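Local coordinates for RagA protein (Porphyromonas gingivalis, PDB 6SLN), which probably imports large nutrients such as oligopeptides across the outer membrane, acting as a TonB-dependent receptor with a plugged beta-barrel, at residues E112-N117 against S986-A991; G271-Y276 against D284-T289; D335-G338 against A344-K347; D412-Y417 against R421-E426; D701-T706 against N758-R763. All coordinates share one frame; numbering follows the deposited sequence.

Contacts 1 and 3 are buried, each centre about 16 Å from the chain's centre, whereas contacts 2, 4 and 5 are partly buried, with the centres of contacts 2 and 4 about 44 and 33 Å out. Contact 1 sets the plug loop 112-117 on the barrel wall, and contact 3 meets the same loop through Gln336; contact 5, also in the wall, is on the other side of the chain's centre from contact 3. Contacts 2 and 4 touch through helix 261-276 and the 413-424 hairpin. Chemistry differs with place: contact 1 is mostly apolar packing, contact 2 aromatic packing, contacts 3 and 4 backbone pairing, and contact 5 a polar bridge from one tyrosine across an intervening strand.

Contact 1 of 5, residues E112-N117 against S986-A991; sequences EKPVAN and SKQYVA
Pro114 and Gln988 are the closest backbone neighbours, their CA atoms 7.2 Å apart, and no hydrogen bond joins the irregular run 112-117 to strand 986-991, so side chains alone make the contact. The proline ring is the central piece. Its CG lies against the aliphatic start of Gln988, with Pro114 CG 3.8 Å from Gln988 CB, while its CB meets Val990 CG2 at 3.7 Å. Val990 reaches it because CG1 is turned anti to the backbone N (chi1 -172°), which puts CG2 beside that nitrogen and against the proline. Gln988 is bent at its second torsion (chi2 108°), and the bend carries the amide back over Pro114 toward Val115, whose CG1 sits 3.8 Å from Gln988 OE1. That oxygen is buried among carbons on this side, yet it is satisfied: Arg959 on the next strand donates a hydrogen bond to it, which should also fix the amide's rotation. The contact thus presses a plug-domain loop against the barrel wall. Strand 986-996 pairs with 951-964 before it and with 218-230, the first barrel strand, which closes the barrel; Pro114 also touches Met957 of strand 951-964 and Thr311 of strand 309-322.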
# COMPACT_ATOMS: atom_id res chain seq x y z
N GLU A 112 14.19 15.66 31.07
CA GLU A 112 13.90 16.88 30.31
C GLU A 112 15.09 17.39 29.51
O GLU A 112 15.82 18.28 29.97
CB GLU A 112 13.39 17.99 31.24
CG GLU A 112 12.07 17.70 31.96
CD GLU A 112 10.84 18.19 31.20
OE1 GLU A 112 10.18 17.34 30.54
OE2 GLU A 112 10.53 19.41 31.25
N LYS A 113 15.31 16.85 28.31
CA LYS A 113 16.44 17.28 27.51
C LYS A 113 15.97 17.59 26.10
O LYS A 113 15.09 16.91 25.57
CB LYS A 113 17.56 16.21 27.49
CG LYS A 113 18.23 16.00 28.87
CD LYS A 113 19.73 15.75 28.79
CE LYS A 113 20.52 16.58 29.83
NZ LYS A 113 20.23 16.22 31.25
N PRO A 114 16.51 18.61 25.48
CA PRO A 114 15.86 19.16 24.28
C PRO A 114 16.18 18.40 23.01
O PRO A 114 16.10 18.98 21.93
CB PRO A 114 16.41 20.59 24.22
CG PRO A 114 17.77 20.49 24.85
CD PRO A 114 17.71 19.38 25.87
N VAL A 115 16.52 17.11 23.11
CA VAL A 115 16.59 16.27 21.92
C VAL A 115 15.88 14.94 22.20
O VAL A 115 15.78 14.50 23.35
CB VAL A 115 18.03 16.01 21.45
CG1 VAL A 115 18.54 17.20 20.64
CG2 VAL A 115 18.93 15.70 22.62
N ALA A 116 15.37 14.32 21.13
CA ALA A 116 14.73 13.02 21.26
C ALA A 116 15.73 11.90 21.46
O ALA A 116 15.36 10.82 21.93
CB ALA A 116 13.91 12.71 20.01
N ASN A 117 17.00 12.14 21.11
CA ASN A 117 18.04 11.11 21.11
C ASN A 117 18.59 11.00 22.52
O ASN A 117 19.52 11.70 22.91
CB ASN A 117 19.10 11.48 20.07
CG ASN A 117 20.33 10.63 20.17
OD1 ASN A 117 21.43 11.11 19.94
ND2 ASN A 117 20.17 9.35 20.52
N SER A 986 23.59 20.31 17.31
CA SER A 986 23.01 21.61 17.56
C SER A 986 23.36 22.09 18.96
O SER A 986 23.80 21.31 19.82
CB SER A 986 21.49 21.57 17.39
OG SER A 986 20.97 20.46 18.08
N LYS A 987 23.17 23.38 19.16
CA LYS A 987 23.37 24.06 20.44
C LYS A 987 22.00 24.57 20.86
O LYS A 987 21.34 25.28 20.09
CB LYS A 987 24.37 25.21 20.27
CG LYS A 987 24.56 26.13 21.46
CD LYS A 987 25.68 27.13 21.18
CE LYS A 987 25.35 28.03 19.98
NZ LYS A 987 25.20 29.46 20.37
N GLN A 988 21.56 24.19 22.05
CA GLN A 988 20.23 24.55 22.53
C GLN A 988 20.29 25.48 23.73
O GLN A 988 21.10 25.30 24.64
CB GLN A 988 19.41 23.32 22.89
CG GLN A 988 18.82 22.60 21.70
CD GLN A 988 19.52 21.30 21.47
OE1 GLN A 988 19.59 20.45 22.36
NE2 GLN A 988 20.07 21.13 20.28
N TYR A 989 19.41 26.48 23.72
CA TYR A 989 19.06 27.25 24.90
C TYR A 989 17.60 26.95 25.22
O TYR A 989 16.73 27.12 24.36
CB TYR A 989 19.23 28.75 24.68
CG TYR A 989 20.57 29.14 24.14
CD1 TYR A 989 20.79 29.20 22.77
CD2 TYR A 989 21.60 29.48 24.99
CE1 TYR A 989 22.01 29.57 22.26
CE2 TYR A 989 22.83 29.85 24.49
CZ TYR A 989 23.03 29.89 23.12
OH TYR A 989 24.25 30.25 22.59
N VAL A 990 17.34 26.51 26.44
CA VAL A 990 15.99 26.23 26.88
C VAL A 990 15.76 26.92 28.21
O VAL A 990 16.65 26.97 29.07
CB VAL A 990 15.74 24.71 26.98
CG1 VAL A 990 14.26 24.42 27.25
CG2 VAL A 990 16.16 24.02 25.69
N ALA A 991 14.58 27.50 28.36
CA ALA A 991 14.08 27.88 29.66
C ALA A 991 12.96 26.90 30.01
O ALA A 991 12.26 26.40 29.11
CB ALA A 991 13.59 29.33 29.66

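Contact 2 of 5, residues G271-Y276 against D284-T289; sequences GAEDLY and DEYGKT
The ring of Tyr286 is flat against the helix at Glu273, whose CA lies 3.6 Å above the ring plane and over its centre. Glu273 CB is over the same face, a CH-pi contact, although its modelled approach to the ring rim is too close to be trusted in detail. At the edge of Tyr286, in its plane, stands Tyr276: CD2 of Tyr276 is 3.8 Å from CD2 of Tyr286. The two rings form an offset edge-to-face pair, the edge of Tyr286 directed at the face of Tyr276, with planes at 72° and centroids 5.6 Å apart. Ala272 adds its methyl near the phenol end, CB being 3.9 Å from Tyr286 OH. Tyr286 attains this position because its CG is anti to the backbone N (chi1 -173°), which extends the ring away from its own loop and onto the helix. That loop is internally braced, since Glu285 O accepts from both Lys288 N and Thr289 N, and Glu285 OE1 receives Thr289 OG1 at 2.7 Å. The contact packs the end of helix 261-276 on the loop after helix 280-283; Pro292 touches both tyrosines, and Ala272 also packs on Val293 and Tyr415.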
# COMPACT_ATOMS: atom_id res chain seq x y z
N GLY A 271 22.78 35.29 -18.58
CA GLY A 271 22.20 33.98 -18.51
C GLY A 271 21.22 33.81 -17.39
O GLY A 271 20.39 32.90 -17.44
N ALA A 272 21.32 34.66 -16.37
CA ALA A 272 20.34 34.65 -15.29
C ALA A 272 19.05 35.35 -15.72
O ALA A 272 17.96 34.83 -15.51
CB ALA A 272 20.91 35.31 -14.04
N GLU A 273 19.16 36.54 -16.31
CA GLU A 273 17.94 37.23 -16.72
C GLU A 273 17.27 36.48 -17.86
O GLU A 273 16.04 36.41 -17.92
CB GLU A 273 18.24 38.69 -17.08
CG GLU A 273 18.87 38.94 -18.41
CD GLU A 273 17.85 39.34 -19.44
OE1 GLU A 273 17.03 40.22 -19.13
OE2 GLU A 273 17.85 38.76 -20.54
N ASP A 274 18.05 35.88 -18.76
CA ASP A 274 17.42 35.13 -19.84
C ASP A 274 16.65 33.92 -19.31
O ASP A 274 15.55 33.63 -19.78
CB ASP A 274 18.47 34.71 -20.87
CG ASP A 274 17.86 33.92 -22.01
OD1 ASP A 274 18.04 32.69 -22.04
OD2 ASP A 274 17.20 34.53 -22.87
N LEU A 275 17.20 33.23 -18.32
CA LEU A 275 16.49 32.09 -17.75
C LEU A 275 15.22 32.54 -17.04
O LEU A 275 14.13 32.02 -17.32
CB LEU A 275 17.39 31.31 -16.80
CG LEU A 275 16.67 30.07 -16.29
CD1 LEU A 275 16.29 29.24 -17.50
CD2 LEU A 275 17.55 29.28 -15.32
N TYR A 276 15.34 33.48 -16.09
CA TYR A 276 14.16 33.94 -15.38
C TYR A 276 13.11 34.47 -16.35
O TYR A 276 11.90 34.35 -16.09
CB TYR A 276 14.50 35.01 -14.35
CG TYR A 276 15.01 34.46 -13.05
CD1 TYR A 276 15.90 33.39 -13.03
CD2 TYR A 276 14.63 35.01 -11.83
CE1 TYR A 276 16.42 32.89 -11.84
CE2 TYR A 276 15.11 34.50 -10.62
CZ TYR A 276 16.02 33.44 -10.65
OH TYR A 276 16.54 32.92 -9.49
N ASP A 284 8.92 39.14 -14.62
CA ASP A 284 8.65 40.49 -14.14
C ASP A 284 9.24 40.75 -12.76
O ASP A 284 9.17 41.88 -12.28
CB ASP A 284 7.14 40.77 -14.10
CG ASP A 284 6.48 40.59 -15.44
OD1 ASP A 284 7.14 40.84 -16.47
OD2 ASP A 284 5.30 40.16 -15.48
N GLU A 285 9.79 39.73 -12.10
CA GLU A 285 10.49 39.95 -10.84
C GLU A 285 11.99 40.09 -11.00
O GLU A 285 12.63 40.76 -10.19
CB GLU A 285 10.20 38.82 -9.85
CG GLU A 285 8.74 38.55 -9.63
CD GLU A 285 7.91 39.81 -9.48
OE1 GLU A 285 8.33 40.72 -8.72
OE2 GLU A 285 6.84 39.90 -10.11
N TYR A 286 12.58 39.47 -12.03
CA TYR A 286 14.00 39.68 -12.25
C TYR A 286 14.28 41.14 -12.62
O TYR A 286 13.77 41.64 -13.62
CB TYR A 286 14.53 38.77 -13.35
CG TYR A 286 16.03 38.87 -13.46
CD1 TYR A 286 16.64 39.94 -14.12
CD2 TYR A 286 16.84 37.92 -12.89
CE1 TYR A 286 17.99 40.04 -14.20
CE2 TYR A 286 18.21 38.01 -12.97
CZ TYR A 286 18.78 39.06 -13.62
OH TYR A 286 20.14 39.14 -13.68
N GLY A 287 15.13 41.78 -11.83
CA GLY A 287 15.49 43.15 -12.03
C GLY A 287 14.68 44.11 -11.19
O GLY A 287 15.08 45.27 -11.06
N LYS A 288 13.56 43.65 -10.63
CA LYS A 288 12.78 44.43 -9.68
C LYS A 288 12.94 43.84 -8.28
O LYS A 288 13.58 44.46 -7.44
CB LYS A 288 11.30 44.51 -10.11
CG LYS A 288 10.39 45.33 -9.15
CD LYS A 288 8.89 45.37 -9.58
CE LYS A 288 8.16 44.05 -9.30
NZ LYS A 288 7.39 44.04 -8.02
N THR A 289 12.40 42.65 -8.02
CA THR A 289 12.47 42.07 -6.68
C THR A 289 13.50 40.94 -6.55
O THR A 289 13.89 40.63 -5.42
CB THR A 289 11.13 41.47 -6.26
OG1 THR A 289 10.66 40.60 -7.29
CG2 THR A 289 10.13 42.54 -6.04

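Contact 3 of 5, residues D335-G338 against A344-K347; sequences DQEG and ANFK
Asp335 begins the pairing opposite Lys347, a non-hydrogen-bonded antiparallel pair with CA atoms 4.3 Å apart. Their side chains run alongside each other, Asp335 OD2 lying 3.5 Å from Lys347 CD, so the carboxylate meets the lysine's methylenes. The ammonium group goes on to Asn345 OD1, 3.3 Å from Lys347 NZ, but it sits 63° out of the carbonyl plane of that amide. Gln336 is next, in a hydrogen-bonded pair with Phe346: Gln336 N donates to Phe346 O at 3.0 Å, and Phe346 N returns a bond to Gln336 O at 3.2 Å. Both side chains leave by the other face, where Gln336 OE1 accepts from Ala116 N of the plug. Glu337 returns to the face of Asp335 and lies beside Asn345, OE2 being 3.4 Å from Asn345 CB, with the carboxylate and amide planes 51° apart. Its OE1 is 4.6 Å from Lys347 NZ, beyond a salt bridge, although the lysine would still probably offset some acidic charge. Gly338 N also points at Ala344 O, but too closely for the bond's geometry to be trusted. Near-antiparallel strand axes, at 172°, and alternating pair types identify the end of a beta hairpin, strands 325-337 and 345-360, in the wall of a TonB-dependent receptor barrel.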
# COMPACT_ATOMS: atom_id res chain seq x y z
N ASP A 335 8.35 18.35 20.75
CA ASP A 335 8.61 18.71 19.37
C ASP A 335 9.99 19.32 19.29
O ASP A 335 10.28 20.28 19.99
CB ASP A 335 7.56 19.68 18.83
CG ASP A 335 7.64 19.84 17.33
OD1 ASP A 335 8.60 19.31 16.73
OD2 ASP A 335 6.74 20.48 16.75
N GLN A 336 10.84 18.74 18.44
CA GLN A 336 12.18 19.27 18.19
C GLN A 336 12.30 19.55 16.70
O GLN A 336 12.31 18.61 15.90
CB GLN A 336 13.25 18.30 18.66
CG GLN A 336 14.67 18.79 18.42
CD GLN A 336 15.68 17.67 18.51
OE1 GLN A 336 15.39 16.60 19.04
NE2 GLN A 336 16.87 17.91 17.99
N GLU A 337 12.37 20.82 16.34
CA GLU A 337 12.47 21.20 14.94
C GLU A 337 13.91 21.15 14.46
O GLU A 337 14.84 21.48 15.21
CB GLU A 337 11.90 22.61 14.72
CG GLU A 337 10.39 22.65 14.51
CD GLU A 337 9.91 21.50 13.61
OE1 GLU A 337 8.89 20.87 13.96
OE2 GLU A 337 10.56 21.23 12.56
N GLY A 338 14.09 20.70 13.22
CA GLY A 338 15.43 20.62 12.67
C GLY A 338 15.97 21.99 12.32
O GLY A 338 15.26 22.84 11.79
N ALA A 344 13.24 18.78 9.09
CA ALA A 344 13.48 17.58 9.87
C ALA A 344 12.97 17.85 11.27
O ALA A 344 13.03 18.98 11.76
CB ALA A 344 14.96 17.18 9.89
N ASN A 345 12.45 16.81 11.91
CA ASN A 345 11.87 17.01 13.22
C ASN A 345 11.49 15.67 13.81
O ASN A 345 11.38 14.65 13.11
CB ASN A 345 10.64 17.92 13.16
CG ASN A 345 9.71 17.52 12.06
OD1 ASN A 345 8.92 16.60 12.22
ND2 ASN A 345 9.80 18.20 10.92
N PHE A 346 11.30 15.68 15.12
CA PHE A 346 10.78 14.56 15.87
C PHE A 346 9.71 15.14 16.78
O PHE A 346 10.02 15.94 17.67
CB PHE A 346 11.88 13.89 16.68
CG PHE A 346 11.49 12.55 17.22
CD1 PHE A 346 10.73 12.45 18.37
CD2 PHE A 346 11.89 11.40 16.59
CE1 PHE A 346 10.38 11.23 18.87
CE2 PHE A 346 11.55 10.19 17.09
CZ PHE A 346 10.79 10.10 18.23
N LYS A 347 8.46 14.78 16.52
CA LYS A 347 7.36 15.11 17.42
C LYS A 347 6.84 13.81 18.04
O LYS A 347 6.75 12.78 17.36
CB LYS A 347 6.21 15.84 16.69
CG LYS A 347 6.65 16.69 15.50
CD LYS A 347 5.55 17.68 15.08
CE LYS A 347 5.96 18.50 13.85
NZ LYS A 347 5.86 17.69 12.59

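Contact 4 of 5, residues D412-Y417 against R421-E426; sequences DVYYMY and RPSMTE
Tyr414 and Ser423 carry the polar core of this contact as a hydrogen-bonded antiparallel pair that satisfies both backbones. Tyr414 N donates to Ser423 O at 2.7 Å, in the carbonyl plane, and Ser423 N donates back to Tyr414 O at 2.8 Å in a nearly straight line with the acceptor's C=O. Ser423 O has a second, softer donor in the CA-H of Val413, which faces Met424 in the adjoining non-hydrogen-bonded pair. Asp412 O is likewise used twice. Thr425 N bonds to it at 2.9 Å with an N-H...O angle of 172°, approaching from above the carbonyl plane by 41°, and Met424 CA adds a C-H...O contact at 3.5 Å. The hydroxyl of Thr425 finds its acceptor one residue earlier, at Ala411 O, while its methyl CG2 lies 3.6 Å from Val413 N. Tyr414 turns its ring back across the partner strand, CG standing between the backbone N and the carbonyl carbon (chi1 70°). One ring face therefore covers Ser423 CB, 3.8 Å from the ring centroid, with Met424 O at the ring's edge; Trp301 makes a further edge-to-face pair with this ring. These features define a short two-stranded beta hairpin, in the long connection that links barrel strands 363-377 and 435-450 along the chain, whose second arm ends in Thr425 as the N-cap of helix 426-432.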
# COMPACT_ATOMS: atom_id res chain seq x y z
N ASP A 412 11.93 31.79 -4.02
CA ASP A 412 11.56 30.40 -4.28
C ASP A 412 12.71 29.63 -4.88
O ASP A 412 12.71 28.40 -4.85
CB ASP A 412 10.38 30.31 -5.23
CG ASP A 412 9.09 30.66 -4.57
OD1 ASP A 412 9.03 30.58 -3.33
OD2 ASP A 412 8.13 31.02 -5.29
N VAL A 413 13.69 30.33 -5.42
CA VAL A 413 14.45 29.81 -6.54
C VAL A 413 15.72 30.63 -6.63
O VAL A 413 15.75 31.80 -6.25
CB VAL A 413 13.58 29.91 -7.82
CG1 VAL A 413 13.73 31.31 -8.50
CG2 VAL A 413 13.76 28.72 -8.75
N TYR A 414 16.79 30.00 -7.11
CA TYR A 414 18.05 30.71 -7.31
C TYR A 414 18.70 30.17 -8.58
O TYR A 414 18.21 29.23 -9.21
CB TYR A 414 18.97 30.58 -6.08
CG TYR A 414 19.54 29.20 -5.86
CD1 TYR A 414 20.79 28.88 -6.35
CD2 TYR A 414 18.83 28.21 -5.17
CE1 TYR A 414 21.32 27.64 -6.15
CE2 TYR A 414 19.36 26.96 -4.97
CZ TYR A 414 20.61 26.67 -5.48
OH TYR A 414 21.18 25.41 -5.31
N TYR A 415 19.82 30.79 -8.95
CA TYR A 415 20.42 30.61 -10.26
C TYR A 415 21.90 30.25 -10.17
O TYR A 415 22.64 30.75 -9.30
CB TYR A 415 20.28 31.86 -11.10
CG TYR A 415 20.99 31.77 -12.42
CD1 TYR A 415 20.50 30.94 -13.41
CD2 TYR A 415 22.16 32.49 -12.68
CE1 TYR A 415 21.13 30.84 -14.62
CE2 TYR A 415 22.79 32.40 -13.90
CZ TYR A 415 22.26 31.57 -14.86
OH TYR A 415 22.86 31.45 -16.08
N MET A 416 22.35 29.43 -11.12
CA MET A 416 23.75 29.07 -11.27
C MET A 416 24.04 29.00 -12.76
O MET A 416 23.27 28.38 -13.50
CB MET A 416 24.03 27.73 -10.60
CG MET A 416 24.69 27.86 -9.27
SD MET A 416 24.96 26.26 -8.51
CE MET A 416 23.40 25.93 -7.75
N TYR A 417 25.14 29.65 -13.19
CA TYR A 417 25.40 29.81 -14.62
C TYR A 417 25.36 28.46 -15.34
O TYR A 417 25.84 27.45 -14.81
CB TYR A 417 26.75 30.50 -14.88
CG TYR A 417 27.05 30.61 -16.36
CD1 TYR A 417 26.39 31.54 -17.16
CD2 TYR A 417 27.95 29.76 -16.98
CE1 TYR A 417 26.63 31.63 -18.53
CE2 TYR A 417 28.20 29.85 -18.36
CZ TYR A 417 27.52 30.78 -19.12
OH TYR A 417 27.75 30.89 -20.48
N ARG A 421 17.02 25.19 -15.86
CA ARG A 421 15.89 25.52 -15.02
C ARG A 421 16.42 26.17 -13.75
O ARG A 421 17.52 25.85 -13.31
CB ARG A 421 15.07 24.27 -14.66
CG ARG A 421 15.11 23.14 -15.73
CD ARG A 421 14.15 22.00 -15.37
NE ARG A 421 14.22 21.69 -13.94
CZ ARG A 421 14.79 20.60 -13.44
NH1 ARG A 421 15.33 19.69 -14.24
NH2 ARG A 421 14.81 20.42 -12.12
N PRO A 422 15.68 27.09 -13.16
CA PRO A 422 16.13 27.66 -11.89
C PRO A 422 16.07 26.61 -10.81
O PRO A 422 15.32 25.65 -10.90
CB PRO A 422 15.14 28.80 -11.63
CG PRO A 422 14.44 29.04 -12.96
CD PRO A 422 14.41 27.69 -13.61
N SER A 423 16.86 26.81 -9.78
CA SER A 423 17.00 25.82 -8.72
C SER A 423 16.13 26.25 -7.55
O SER A 423 16.15 27.42 -7.16
CB SER A 423 18.47 25.70 -8.29
OG SER A 423 19.17 24.85 -9.19
N MET A 424 15.37 25.31 -7.02
CA MET A 424 14.49 25.61 -5.91
C MET A 424 15.27 25.79 -4.62
O MET A 424 16.26 25.11 -4.37
CB MET A 424 13.49 24.49 -5.75
CG MET A 424 12.51 24.45 -6.90
SD MET A 424 11.18 23.27 -6.64
CE MET A 424 11.80 21.92 -7.52
N THR A 425 14.83 26.74 -3.80
CA THR A 425 15.33 26.85 -2.44
C THR A 425 14.69 25.81 -1.54
O THR A 425 13.66 25.21 -1.87
CB THR A 425 15.02 28.22 -1.89
OG1 THR A 425 13.61 28.41 -2.05
CG2 THR A 425 15.78 29.28 -2.66
N GLU A 426 15.28 25.64 -0.35
CA GLU A 426 14.77 24.65 0.59
C GLU A 426 13.31 24.89 0.92
O GLU A 426 12.48 23.99 0.70
CB GLU A 426 15.63 24.61 1.85
CG GLU A 426 17.11 24.25 1.63
CD GLU A 426 17.32 22.89 0.98
OE1 GLU A 426 16.49 21.99 1.18
OE2 GLU A 426 18.34 22.73 0.29

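Contact 5 of 5, residues D701-T706 against N758-R763; sequences DFYVRT and NFNYNR
Tyr703 bridges to Asn760 and Asn762 across a gap of one strand: the axes of 701-706 and 758-763 approach no closer than 9.4 Å and run at 30°, so only a long side chain can span it. From CB, the Tyr703 ring sets off between the backbone N and the carbonyl carbon (chi1 64°), which carries it over the intervening strand instead of along its own. CG and the CD atoms stay short of the asparagines, and the body of the ring is stacked with the imidazole of His147. Farther out the two sides diverge. CE1 is 3.5 Å from Asn762 OD1, whereas CE2 is 3.7 Å from Asn760 ND2. Both amides come in at the ring's edge, in its plane, and lie nearly coplanar with it. CZ stands behind the hydroxyl, 3.3 Å from Asn762 OD1. At the tip, OH donates to that same oxygen; the modelled separation is very short and its exact value carries no weight at this resolution. OH also accepts a weak hydrogen bond from Asn760 ND2 at 3.4 Å. If both bonds are real, the hydroxyl would be donor and acceptor at once, consistent with the near-coplanar ring and amides. Each amide has a second hold: Asn760 ND2 bonds more firmly to Asp738, and Asn762 ND2 to Asn734. Those two partners belong to strand 732-746, which pairs with strands 696-715 and 752-764 on its two sides, while Tyr761 packs outward from this cluster on Ile844 of strand 844-853.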
# COMPACT_ATOMS: atom_id res chain seq x y z
N ASP A 701 38.33 -0.63 36.74
CA ASP A 701 38.01 -1.93 36.16
C ASP A 701 38.94 -2.17 34.98
O ASP A 701 38.87 -1.45 33.99
CB ASP A 701 36.55 -1.99 35.71
CG ASP A 701 35.64 -2.54 36.79
OD1 ASP A 701 35.59 -3.78 36.94
OD2 ASP A 701 34.98 -1.72 37.49
N PHE A 702 39.81 -3.15 35.10
CA PHE A 702 40.65 -3.59 33.99
C PHE A 702 39.98 -4.78 33.33
O PHE A 702 39.61 -5.75 34.00
CB PHE A 702 42.05 -3.97 34.48
CG PHE A 702 42.90 -4.65 33.42
CD1 PHE A 702 43.58 -3.90 32.47
CD2 PHE A 702 43.02 -6.04 33.38
CE1 PHE A 702 44.37 -4.52 31.49
CE2 PHE A 702 43.80 -6.67 32.41
CZ PHE A 702 44.48 -5.91 31.47
N TYR A 703 39.84 -4.71 32.01
CA TYR A 703 39.22 -5.80 31.27
C TYR A 703 40.07 -6.17 30.07
O TYR A 703 40.89 -5.38 29.58
CB TYR A 703 37.83 -5.41 30.78
CG TYR A 703 37.86 -4.28 29.79
CD1 TYR A 703 37.97 -4.53 28.43
CD2 TYR A 703 37.81 -2.96 30.21
CE1 TYR A 703 38.01 -3.50 27.52
CE2 TYR A 703 37.84 -1.93 29.31
CZ TYR A 703 37.94 -2.20 27.97
OH TYR A 703 37.98 -1.16 27.07
N VAL A 704 39.82 -7.38 29.56
CA VAL A 704 40.34 -7.81 28.27
C VAL A 704 39.25 -8.64 27.61
O VAL A 704 38.76 -9.62 28.19
CB VAL A 704 41.65 -8.61 28.36
CG1 VAL A 704 41.51 -9.78 29.32
CG2 VAL A 704 42.04 -9.10 26.98
N ARG A 705 38.88 -8.25 26.40
CA ARG A 705 37.71 -8.75 25.71
C ARG A 705 38.16 -9.30 24.36
O ARG A 705 38.89 -8.63 23.62
CB ARG A 705 36.65 -7.63 25.57
CG ARG A 705 35.84 -7.64 24.31
CD ARG A 705 34.86 -6.48 24.30
NE ARG A 705 33.79 -6.74 23.33
CZ ARG A 705 33.04 -5.79 22.80
NH1 ARG A 705 33.23 -4.53 23.15
NH2 ARG A 705 32.09 -6.11 21.93
N THR A 706 37.76 -10.52 24.06
CA THR A 706 38.24 -11.21 22.87
C THR A 706 37.05 -11.66 22.04
O THR A 706 36.09 -12.22 22.57
CB THR A 706 39.08 -12.42 23.25
OG1 THR A 706 39.81 -12.12 24.45
CG2 THR A 706 40.03 -12.75 22.12
N ASN A 758 35.18 10.56 35.11
CA ASN A 758 34.82 9.44 34.26
C ASN A 758 35.87 9.24 33.16
O ASN A 758 36.24 10.21 32.49
CB ASN A 758 33.44 9.71 33.68
CG ASN A 758 32.96 8.62 32.80
OD1 ASN A 758 32.34 7.67 33.26
ND2 ASN A 758 33.23 8.74 31.51
N PHE A 759 36.35 8.02 32.97
CA PHE A 759 37.42 7.82 31.99
C PHE A 759 37.51 6.36 31.57
O PHE A 759 37.33 5.46 32.40
CB PHE A 759 38.77 8.28 32.55
CG PHE A 759 39.93 7.95 31.66
CD1 PHE A 759 40.38 8.87 30.71
CD2 PHE A 759 40.58 6.73 31.75
CE1 PHE A 759 41.44 8.57 29.88
CE2 PHE A 759 41.65 6.43 30.92
CZ PHE A 759 42.08 7.35 29.98
N ASN A 760 37.82 6.14 30.30
CA ASN A 760 38.21 4.82 29.80
C ASN A 760 39.24 4.97 28.69
O ASN A 760 39.08 5.81 27.80
CB ASN A 760 37.01 4.03 29.26
CG ASN A 760 37.43 2.87 28.34
OD1 ASN A 760 37.51 3.02 27.12
ND2 ASN A 760 37.67 1.70 28.93
N TYR A 761 40.29 4.16 28.75
CA TYR A 761 41.17 3.93 27.62
C TYR A 761 40.87 2.56 27.02
O TYR A 761 40.52 1.61 27.73
CB TYR A 761 42.64 4.00 28.03
CG TYR A 761 43.58 3.71 26.88
CD1 TYR A 761 43.80 4.65 25.90
CD2 TYR A 761 44.23 2.48 26.77
CE1 TYR A 761 44.64 4.40 24.84
CE2 TYR A 761 45.08 2.22 25.71
CZ TYR A 761 45.28 3.19 24.74
OH TYR A 761 46.12 2.95 23.67
N ASN A 762 41.01 2.43 25.70
CA ASN A 762 40.80 1.14 25.07
C ASN A 762 41.71 0.94 23.87
O ASN A 762 41.67 1.73 22.92
CB ASN A 762 39.36 0.97 24.64
CG ASN A 762 39.08 -0.42 24.14
OD1 ASN A 762 38.78 -1.31 24.92
ND2 ASN A 762 39.25 -0.62 22.84
N ARG A 763 42.47 -0.16 23.88
CA ARG A 763 43.36 -0.52 22.78
C ARG A 763 42.74 -1.68 22.01
O ARG A 763 42.54 -2.76 22.58
CB ARG A 763 44.76 -0.89 23.28
CG ARG A 763 45.82 -1.02 22.18
CD ARG A 763 45.82 0.18 21.24
NE ARG A 763 47.01 0.35 20.40
CZ ARG A 763 47.51 -0.59 19.61
NH1 ARG A 763 46.96 -1.80 19.57
NH2 ARG A 763 48.56 -0.33 18.85